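Local coordinates for putative restriction endonuclease domain-containing protein (Anabaena variabilis, PDB 3OT2), which is of unknown function but is probably a nuclease of the Uma2 (DUF820) family, with a restriction-endonuclease-like fold, at residues A[14-19]-A[75-80]; A[23-28]-A[32-37]; A[107-112]-A[124-129]. One frame throughout, in Å; residues are numbered along the deposited sequence.

Contact 1 of 3, residues A[14-19]-A[75-80]; sequences EFLKLP and DHSTVP. With BU1 (1,4-butanediol), chain E.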
# COMPACT_ATOMS: atom_id res chain seq x y z
N GLU A 14 -25.45 2.21 -15.71
CA GLU A 14 -25.27 3.27 -16.71
C GLU A 14 -23.85 3.21 -17.29
O GLU A 14 -23.68 3.26 -18.50
CB GLU A 14 -25.55 4.65 -16.11
CG GLU A 14 -27.03 4.97 -15.93
CD GLU A 14 -27.36 6.11 -14.98
OE1 GLU A 14 -26.47 6.93 -14.68
OE2 GLU A 14 -28.53 6.18 -14.54
N PHE A 15 -22.82 3.07 -16.41
CA PHE A 15 -21.41 2.99 -16.82
C PHE A 15 -21.17 1.84 -17.81
O PHE A 15 -20.43 2.01 -18.77
CB PHE A 15 -20.48 2.83 -15.59
CG PHE A 15 -19.06 2.43 -15.94
CD1 PHE A 15 -18.13 3.39 -16.33
CD2 PHE A 15 -18.66 1.09 -15.92
CE1 PHE A 15 -16.83 3.01 -16.70
CE2 PHE A 15 -17.36 0.72 -16.30
CZ PHE A 15 -16.46 1.69 -16.67
N LEU A 16 -21.76 0.66 -17.54
CA LEU A 16 -21.57 -0.54 -18.34
C LEU A 16 -22.21 -0.44 -19.74
O LEU A 16 -21.86 -1.22 -20.62
CB LEU A 16 -22.09 -1.78 -17.60
CG LEU A 16 -21.29 -2.20 -16.35
CD1 LEU A 16 -22.07 -3.18 -15.51
CD2 LEU A 16 -19.91 -2.78 -16.70
N LYS A 17 -23.09 0.55 -19.97
CA LYS A 17 -23.69 0.77 -21.28
C LYS A 17 -22.77 1.64 -22.15
O LYS A 17 -22.94 1.67 -23.37
CB LYS A 17 -25.08 1.43 -21.16
CG LYS A 17 -26.14 0.55 -20.49
CD LYS A 17 -27.38 1.36 -20.14
CE LYS A 17 -28.27 0.67 -19.15
NZ LYS A 17 -29.34 1.58 -18.65
N LEU A 18 -21.79 2.33 -21.52
CA LEU A 18 -20.85 3.24 -22.20
C LEU A 18 -19.83 2.47 -23.07
O LEU A 18 -19.57 1.28 -22.82
CB LEU A 18 -20.11 4.12 -21.17
CG LEU A 18 -20.96 4.98 -20.22
CD1 LEU A 18 -20.09 5.66 -19.18
CD2 LEU A 18 -21.79 6.02 -20.97
N PRO A 19 -19.23 3.12 -24.10
CA PRO A 19 -18.28 2.40 -24.96
C PRO A 19 -16.91 2.19 -24.30
O PRO A 19 -16.55 2.97 -23.42
CB PRO A 19 -18.16 3.30 -26.19
CG PRO A 19 -18.45 4.66 -25.69
CD PRO A 19 -19.44 4.51 -24.58
N ASP A 75 -20.35 -3.49 -6.92
CA ASP A 75 -20.68 -2.13 -7.40
C ASP A 75 -19.48 -1.43 -8.09
O ASP A 75 -19.51 -0.21 -8.32
CB ASP A 75 -21.27 -1.25 -6.28
CG ASP A 75 -22.00 -0.01 -6.77
OD1 ASP A 75 -22.82 -0.13 -7.71
OD2 ASP A 75 -21.74 1.09 -6.22
N HIS A 76 -18.44 -2.21 -8.46
CA HIS A 76 -17.26 -1.68 -9.17
C HIS A 76 -17.07 -2.42 -10.47
O HIS A 76 -17.46 -3.59 -10.57
CB HIS A 76 -15.97 -1.83 -8.32
CG HIS A 76 -15.88 -0.98 -7.07
ND1 HIS A 76 -14.68 -0.81 -6.41
CD2 HIS A 76 -16.85 -0.31 -6.40
CE1 HIS A 76 -14.95 -0.05 -5.35
NE2 HIS A 76 -16.25 0.27 -5.30
N SER A 77 -16.42 -1.78 -11.44
CA SER A 77 -16.08 -2.41 -12.72
C SER A 77 -14.62 -2.08 -13.02
O SER A 77 -14.30 -0.94 -13.36
CB SER A 77 -17.01 -1.96 -13.83
OG SER A 77 -16.66 -2.69 -14.99
N THR A 78 -13.73 -3.06 -12.82
CA THR A 78 -12.29 -2.84 -12.94
C THR A 78 -11.65 -3.71 -14.01
O THR A 78 -12.24 -4.67 -14.49
CB THR A 78 -11.60 -3.08 -11.58
OG1 THR A 78 -11.89 -4.40 -11.10
CG2 THR A 78 -11.98 -2.03 -10.53
N VAL A 79 -10.43 -3.32 -14.40
CA VAL A 79 -9.65 -4.01 -15.41
C VAL A 79 -8.25 -4.27 -14.84
O VAL A 79 -7.31 -3.53 -15.15
CB VAL A 79 -9.60 -3.25 -16.77
CG1 VAL A 79 -8.95 -4.10 -17.86
CG2 VAL A 79 -10.99 -2.80 -17.21
N PRO A 80 -8.07 -5.32 -14.01
CA PRO A 80 -6.73 -5.61 -13.48
C PRO A 80 -5.75 -5.84 -14.62
O PRO A 80 -6.17 -6.34 -15.67
CB PRO A 80 -6.94 -6.90 -12.66
CG PRO A 80 -8.36 -6.87 -12.29
CD PRO A 80 -9.05 -6.31 -13.50
C1 BU1 E . -18.07 -1.79 -20.65
C2 BU1 E . -17.91 -0.43 -19.98
C3 BU1 E . -16.83 0.30 -20.77
C4 BU1 E . -16.60 1.69 -20.20
O5 BU1 E . -19.22 -2.43 -20.09
O6 BU1 E . -15.50 2.25 -20.95
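Phe-15 and Leu-16 carry this contact together, both closing on the small side chain of Ser-77. Phe-15 sets CG trans to its backbone N, beside the carbonyl carbon (chi1 167°), which swings the ring toward strand 76-78. Its CE2 lies 3.7 Å from Ser-77 CB, an oblique approach, and a serine suits the spot because a short side chain admits the ring while still offering a hydroxyl. That hydroxyl stands opposite Ser-77 N across the CA-CB bond (chi1 -176°), where Leu-16 CD2 comes to 3.7 Å from Ser-77 OG. The leucine gives it only an apolar neighbour; its hydrogen bonds go to Thr-72 and Arg-70. No hydrogen bond joins the two segments, and the interface is small.

Phe-15 also touches the bound 1,4-butanediol, whose C4 sits 3.5 Å from Phe-15 CZ. Each end of the diol donates a hydrogen bond to a main-chain carbonyl: O5 to Leu-16 O at 3.0 Å, and O6 to Pro-19 O at 2.8 Å. Leu-16 CD2 also lies 3.5 Å from the diol O5, so one methyl touches both the ligand and the serine. A type I turn from Phe-15 to Leu-18, closed by Leu-18 N to Phe-15 O at 3.1 Å, brings the carbonyls of Leu-16 and Pro-19 to the two ends of the diol. An alanine in place of Phe-15 would remove the ring, and the diol C4 and Ser-77 CB would probably lose their shared apolar neighbour.

The ring of Phe-15 also meets that of Tyr-27 in strand 25-28 and touches Ile-32 of the next strand, so the Phe-15 to Leu-18 turn packs against the 25-34 hairpin as well as strand 76-78, which itself pairs with Tyr-27 through Ser-77.

Contact 2 of 3, residues A[23-28]-A[32-37]; sequences PASEYI and IIQKPM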
# COMPACT_ATOMS: atom_id res chain seq x y z
N PRO A 23 -6.57 3.91 -22.96
CA PRO A 23 -6.66 2.75 -22.06
C PRO A 23 -8.08 2.57 -21.49
O PRO A 23 -8.87 3.51 -21.52
CB PRO A 23 -5.64 3.07 -20.95
CG PRO A 23 -4.79 4.16 -21.50
CD PRO A 23 -5.72 4.95 -22.36
N ALA A 24 -8.39 1.35 -20.99
CA ALA A 24 -9.71 1.04 -20.45
C ALA A 24 -10.10 1.93 -19.25
O ALA A 24 -9.24 2.47 -18.56
CB ALA A 24 -9.76 -0.42 -20.05
N SER A 25 -11.41 2.11 -19.07
CA SER A 25 -11.97 2.89 -17.98
C SER A 25 -12.49 1.97 -16.88
O SER A 25 -13.13 0.94 -17.15
CB SER A 25 -13.08 3.80 -18.48
OG SER A 25 -12.54 4.77 -19.36
N GLU A 26 -12.22 2.37 -15.64
CA GLU A 26 -12.68 1.66 -14.47
C GLU A 26 -13.74 2.49 -13.79
O GLU A 26 -13.74 3.72 -13.90
CB GLU A 26 -11.53 1.36 -13.50
CG GLU A 26 -10.47 0.46 -14.09
CD GLU A 26 -9.39 0.01 -13.11
OE1 GLU A 26 -8.72 0.89 -12.54
OE2 GLU A 26 -9.18 -1.21 -12.97
N TYR A 27 -14.68 1.81 -13.12
CA TYR A 27 -15.74 2.44 -12.33
C TYR A 27 -15.47 2.06 -10.88
O TYR A 27 -15.66 0.91 -10.48
CB TYR A 27 -17.13 2.02 -12.83
CG TYR A 27 -18.27 2.64 -12.05
CD1 TYR A 27 -18.79 3.88 -12.40
CD2 TYR A 27 -18.86 1.96 -10.99
CE1 TYR A 27 -19.86 4.45 -11.69
CE2 TYR A 27 -19.92 2.51 -10.28
CZ TYR A 27 -20.43 3.75 -10.64
OH TYR A 27 -21.46 4.30 -9.92
N ILE A 28 -14.92 3.03 -10.11
CA ILE A 28 -14.48 2.82 -8.73
C ILE A 28 -15.11 3.85 -7.84
O ILE A 28 -14.92 5.05 -8.06
CB ILE A 28 -12.93 2.87 -8.62
CG1 ILE A 28 -12.23 1.96 -9.66
CG2 ILE A 28 -12.49 2.53 -7.18
CD1 ILE A 28 -10.85 2.38 -10.02
N ILE A 32 -15.45 7.46 -12.64
CA ILE A 32 -14.88 6.86 -13.84
C ILE A 32 -13.41 7.29 -13.91
O ILE A 32 -13.12 8.49 -13.94
CB ILE A 32 -15.67 7.21 -15.13
CG1 ILE A 32 -17.14 6.76 -15.02
CG2 ILE A 32 -14.98 6.60 -16.36
CD1 ILE A 32 -18.09 7.27 -16.14
N ILE A 33 -12.49 6.31 -13.85
CA ILE A 33 -11.06 6.57 -13.89
C ILE A 33 -10.45 5.74 -15.00
O ILE A 33 -10.57 4.50 -15.02
CB ILE A 33 -10.32 6.31 -12.53
CG1 ILE A 33 -10.99 7.06 -11.35
CG2 ILE A 33 -8.82 6.69 -12.64
CD1 ILE A 33 -10.77 6.43 -10.00
N GLN A 34 -9.80 6.42 -15.94
CA GLN A 34 -9.14 5.77 -17.06
C GLN A 34 -7.80 5.21 -16.60
O GLN A 34 -7.10 5.88 -15.83
CB GLN A 34 -8.96 6.75 -18.20
CG GLN A 34 -8.70 6.08 -19.53
CD GLN A 34 -8.72 7.04 -20.70
OE1 GLN A 34 -8.76 8.27 -20.55
NE2 GLN A 34 -8.68 6.48 -21.89
N LYS A 35 -7.45 3.99 -17.05
CA LYS A 35 -6.19 3.33 -16.70
C LYS A 35 -4.99 4.09 -17.30
O LYS A 35 -5.19 4.85 -18.24
CB LYS A 35 -6.20 1.86 -17.20
CG LYS A 35 -6.94 0.89 -16.30
CD LYS A 35 -6.77 -0.55 -16.77
CE LYS A 35 -5.36 -1.08 -16.56
NZ LYS A 35 -5.29 -2.55 -16.72
N PRO A 36 -3.73 3.91 -16.81
CA PRO A 36 -2.61 4.65 -17.41
C PRO A 36 -2.27 4.14 -18.81
O PRO A 36 -2.64 3.03 -19.20
CB PRO A 36 -1.44 4.42 -16.43
CG PRO A 36 -1.80 3.29 -15.64
CD PRO A 36 -3.27 3.08 -15.67
N MSE A 37 -1.59 4.99 -19.58
CA MSE A 37 -1.16 4.66 -20.93
C MSE A 37 -0.12 3.52 -20.87
O MSE A 37 0.66 3.48 -19.90
CB MSE A 37 -0.58 5.91 -21.61
CG MSE A 37 -1.63 6.98 -21.91
SE MSE A 37 -2.71 6.47 -23.46
CE MSE A 37 -1.35 6.65 -24.82
O HOH W 1 -8.27 3.37 -13.76
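This is the pairing of a short antiparallel beta hairpin, strands 25-28 and 31-34, continued past its strands by two loop segments lying side by side. Glu-26 and Ile-33 form the hydrogen-bonded pair: Glu-26 N to Ile-33 O is 2.8 Å and Ile-33 N to Glu-26 O 2.9 Å. Lys-35 N continues the pairing to Ala-24 O at 2.8 Å.

Gln-34, with CG trans to its backbone N (chi1 -162°) and the chain stretched out after it, reaches back so that NE2 bonds Pro-23 O at 3.0 Å on a lone pair in the carbonyl plane. Pro-23, after a cis peptide, lays its ring against the main chain of Lys-35 and Pro-36, with CD 3.5 Å from SE of selenomethionine Met-37. A water donates to both Glu-26 OE1 and Ile-33 O.

On the face of Ser-25 and Tyr-27, Ile-32 CG1 meets the ring edge at Tyr-27 CD1, 4.2 Å away; on the opposite face, that of Glu-26, Ile-33 CD1 meets Ile-28 CD1. Glu-26 OE2 accepts from Val-79 N, and Lys-35 NZ makes salt bridges to Glu-68 and Asp-81. Strand 76-78 flanks strand 25-28, helix 12-15 meets Tyr-27 and Ile-32, and helix 119-131 touches Glu-26, Ile-28 and Ile-33.

Contact 3 of 3, residues A[107-112]-A[124-129]; sequences DWTIEI and KNILHC. With EDO (1,2-ethanediol), chain G.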
# COMPACT_ATOMS: atom_id res chain seq x y z
N ASP A 107 -9.41 -15.05 -8.97
CA ASP A 107 -8.85 -15.81 -7.85
C ASP A 107 -7.53 -15.18 -7.44
O ASP A 107 -7.14 -15.20 -6.28
CB ASP A 107 -8.66 -17.28 -8.26
CG ASP A 107 -9.98 -17.98 -8.29
OD1 ASP A 107 -10.47 -18.35 -7.20
OD2 ASP A 107 -10.60 -18.04 -9.39
N TRP A 108 -6.84 -14.59 -8.41
CA TRP A 108 -5.55 -13.97 -8.22
C TRP A 108 -5.46 -12.73 -9.11
O TRP A 108 -5.63 -12.83 -10.34
CB TRP A 108 -4.44 -15.00 -8.53
CG TRP A 108 -3.01 -14.55 -8.42
CD1 TRP A 108 -2.51 -13.47 -7.73
CD2 TRP A 108 -1.87 -15.26 -8.92
NE1 TRP A 108 -1.14 -13.44 -7.84
CE2 TRP A 108 -0.72 -14.54 -8.55
CE3 TRP A 108 -1.71 -16.45 -9.69
CZ2 TRP A 108 0.57 -14.96 -8.91
CZ3 TRP A 108 -0.43 -16.86 -10.03
CH2 TRP A 108 0.69 -16.12 -9.67
N THR A 109 -5.28 -11.55 -8.49
CA THR A 109 -5.18 -10.29 -9.24
C THR A 109 -3.73 -9.81 -9.21
O THR A 109 -3.10 -9.84 -8.16
CB THR A 109 -6.19 -9.22 -8.76
OG1 THR A 109 -6.06 -8.07 -9.60
CG2 THR A 109 -5.96 -8.75 -7.31
N ILE A 110 -3.21 -9.38 -10.36
CA ILE A 110 -1.85 -8.85 -10.43
C ILE A 110 -1.90 -7.47 -11.05
O ILE A 110 -2.43 -7.30 -12.14
CB ILE A 110 -0.88 -9.79 -11.19
CG1 ILE A 110 -0.81 -11.19 -10.52
CG2 ILE A 110 0.51 -9.16 -11.32
CD1 ILE A 110 -0.39 -12.25 -11.41
N GLU A 111 -1.37 -6.48 -10.32
CA GLU A 111 -1.29 -5.09 -10.75
C GLU A 111 0.15 -4.70 -10.84
O GLU A 111 0.93 -5.01 -9.94
CB GLU A 111 -2.05 -4.16 -9.79
CG GLU A 111 -3.54 -4.49 -9.67
CD GLU A 111 -4.42 -4.02 -10.82
OE1 GLU A 111 -3.90 -3.68 -11.91
OE2 GLU A 111 -5.65 -4.02 -10.63
N ILE A 112 0.51 -4.05 -11.92
CA ILE A 112 1.89 -3.61 -12.11
C ILE A 112 1.90 -2.11 -12.22
O ILE A 112 1.21 -1.55 -13.08
CB ILE A 112 2.54 -4.30 -13.35
CG1 ILE A 112 2.44 -5.84 -13.25
CG2 ILE A 112 3.99 -3.86 -13.54
CD1 ILE A 112 2.13 -6.50 -14.61
N LYS A 124 -6.53 0.14 -3.35
CA LYS A 124 -7.98 0.06 -3.10
C LYS A 124 -8.61 -1.05 -3.96
O LYS A 124 -9.45 -1.79 -3.47
CB LYS A 124 -8.68 1.39 -3.41
CG LYS A 124 -8.37 2.53 -2.46
CD LYS A 124 -9.14 3.73 -2.95
CE LYS A 124 -8.80 4.95 -2.16
NZ LYS A 124 -9.67 6.09 -2.57
N ASN A 125 -8.23 -1.12 -5.25
CA ASN A 125 -8.76 -2.14 -6.17
C ASN A 125 -8.41 -3.55 -5.70
O ASN A 125 -9.28 -4.42 -5.71
CB ASN A 125 -8.26 -1.91 -7.61
CG ASN A 125 -8.96 -0.77 -8.30
OD1 ASN A 125 -10.02 -0.28 -7.86
ND2 ASN A 125 -8.41 -0.32 -9.42
N ILE A 126 -7.16 -3.76 -5.24
CA ILE A 126 -6.74 -5.07 -4.74
C ILE A 126 -7.54 -5.39 -3.48
O ILE A 126 -8.05 -6.50 -3.36
CB ILE A 126 -5.20 -5.15 -4.51
CG1 ILE A 126 -4.43 -5.13 -5.86
CG2 ILE A 126 -4.85 -6.42 -3.70
CD1 ILE A 126 -2.92 -4.90 -5.75
N LEU A 127 -7.68 -4.42 -2.57
CA LEU A 127 -8.41 -4.69 -1.33
C LEU A 127 -9.90 -4.98 -1.60
O LEU A 127 -10.49 -5.80 -0.91
CB LEU A 127 -8.21 -3.58 -0.30
CG LEU A 127 -6.75 -3.40 0.18
CD1 LEU A 127 -6.59 -2.09 0.93
CD2 LEU A 127 -6.27 -4.59 1.04
N HIS A 128 -10.49 -4.34 -2.64
CA HIS A 128 -11.89 -4.56 -3.05
C HIS A 128 -12.02 -6.00 -3.59
O HIS A 128 -12.99 -6.68 -3.28
CB HIS A 128 -12.34 -3.51 -4.09
CG HIS A 128 -13.75 -3.69 -4.57
ND1 HIS A 128 -14.82 -3.28 -3.81
CD2 HIS A 128 -14.21 -4.23 -5.73
CE1 HIS A 128 -15.90 -3.59 -4.51
NE2 HIS A 128 -15.58 -4.17 -5.67
N CYS A 129 -11.01 -6.49 -4.36
CA CYS A 129 -10.99 -7.88 -4.85
C CYS A 129 -11.06 -8.87 -3.69
O CYS A 129 -11.87 -9.81 -3.72
CB CYS A 129 -9.74 -8.13 -5.70
SG CYS A 129 -9.80 -7.35 -7.31
C1 EDO G . -9.45 5.98 -6.42
O1 EDO G . -8.71 6.41 -5.26
C2 EDO G . -10.90 5.75 -6.03
O2 EDO G . -11.76 6.77 -6.58
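A beta-alpha-beta unit, strand 108-112, helix 119-131 and strand 136-141, supplies this contact, in which Thr-109 and Glu-111 of the first strand meet Ile-126 and Cys-129 of the helix. Strand and helix run almost exactly antiparallel (179°), with their axes 9.6 Å apart. Glu-111 CG lies 4.0 Å from Ile-126 CG1, the two chains lying alongside with their ends pointing opposite ways. A bend at chi2 (-78°) turns the glutamate onward, and its OE1 accepts a hydrogen bond from Asp-81 N. Its methylenes thus serve as an apolar surface for the isoleucine while its carboxylate is used elsewhere.

Thr-109 presents its methyl, not its hydroxyl: with OG1 anti to N (chi1 -177°), CG2 falls in the crowded position between N and C and comes 4.1 Å from Cys-129 SG. The same methyl is 4.2 Å from Ile-126 CG1. A beta-branched residue suits a strand, and the slim cysteine lets the helix come close.

Residues alternate in the strand, so Ile-110 and Ile-112 point to the other face of the mixed sheet, where helix 40-57 packs; the sheet is thereby covered by helices on both faces, as in the PD-(D/E)XK core. Pro-80, Asp-81 and Glu-111 probably correspond to the PD and acidic residue of the clan's motif, although its lysine is not at the usual place. At the start of the strand, Asp-107 and Trp-108 both face Val-84 in a classic beta bulge.

Away from the strand, the extended Lys-124 chain carries NZ to the 1,2-ethanediol O1 at 2.9 Å. The same NZ forms a salt bridge with Asp-160 of the second subunit, and Leu-127 packs on Val-158 of that subunit. Ile-126 also touches Leu-139 of strand 136-141, and His-128 stacks on His-76 of strand 76-78.

In the fold
Contact 3 lies nearest the centre of the chain and meets across its interface through carbon and sulfur atoms, with no hydrogen bond; contacts 1 and 2 sit farther out, about 9 Å apart between centres, on the same side. Contact 2 is held chiefly by backbone hydrogen bonds, as a hairpin must be, and has several side chains open to solvent, whereas contact 1 is slight, buried and shared with a ligand. Segment 75-80 is the common thread: it pairs with 23-28 through Ser-77 O and Tyr-27 N, accepts Lys-35 at Val-79 O, and its Pro-80 packs on Thr-109 and Glu-111. Between contacts 2 and 3, Asn-125 touches Glu-26 and Ile-28, so helix 119-131 faces both hairpin and central sheet.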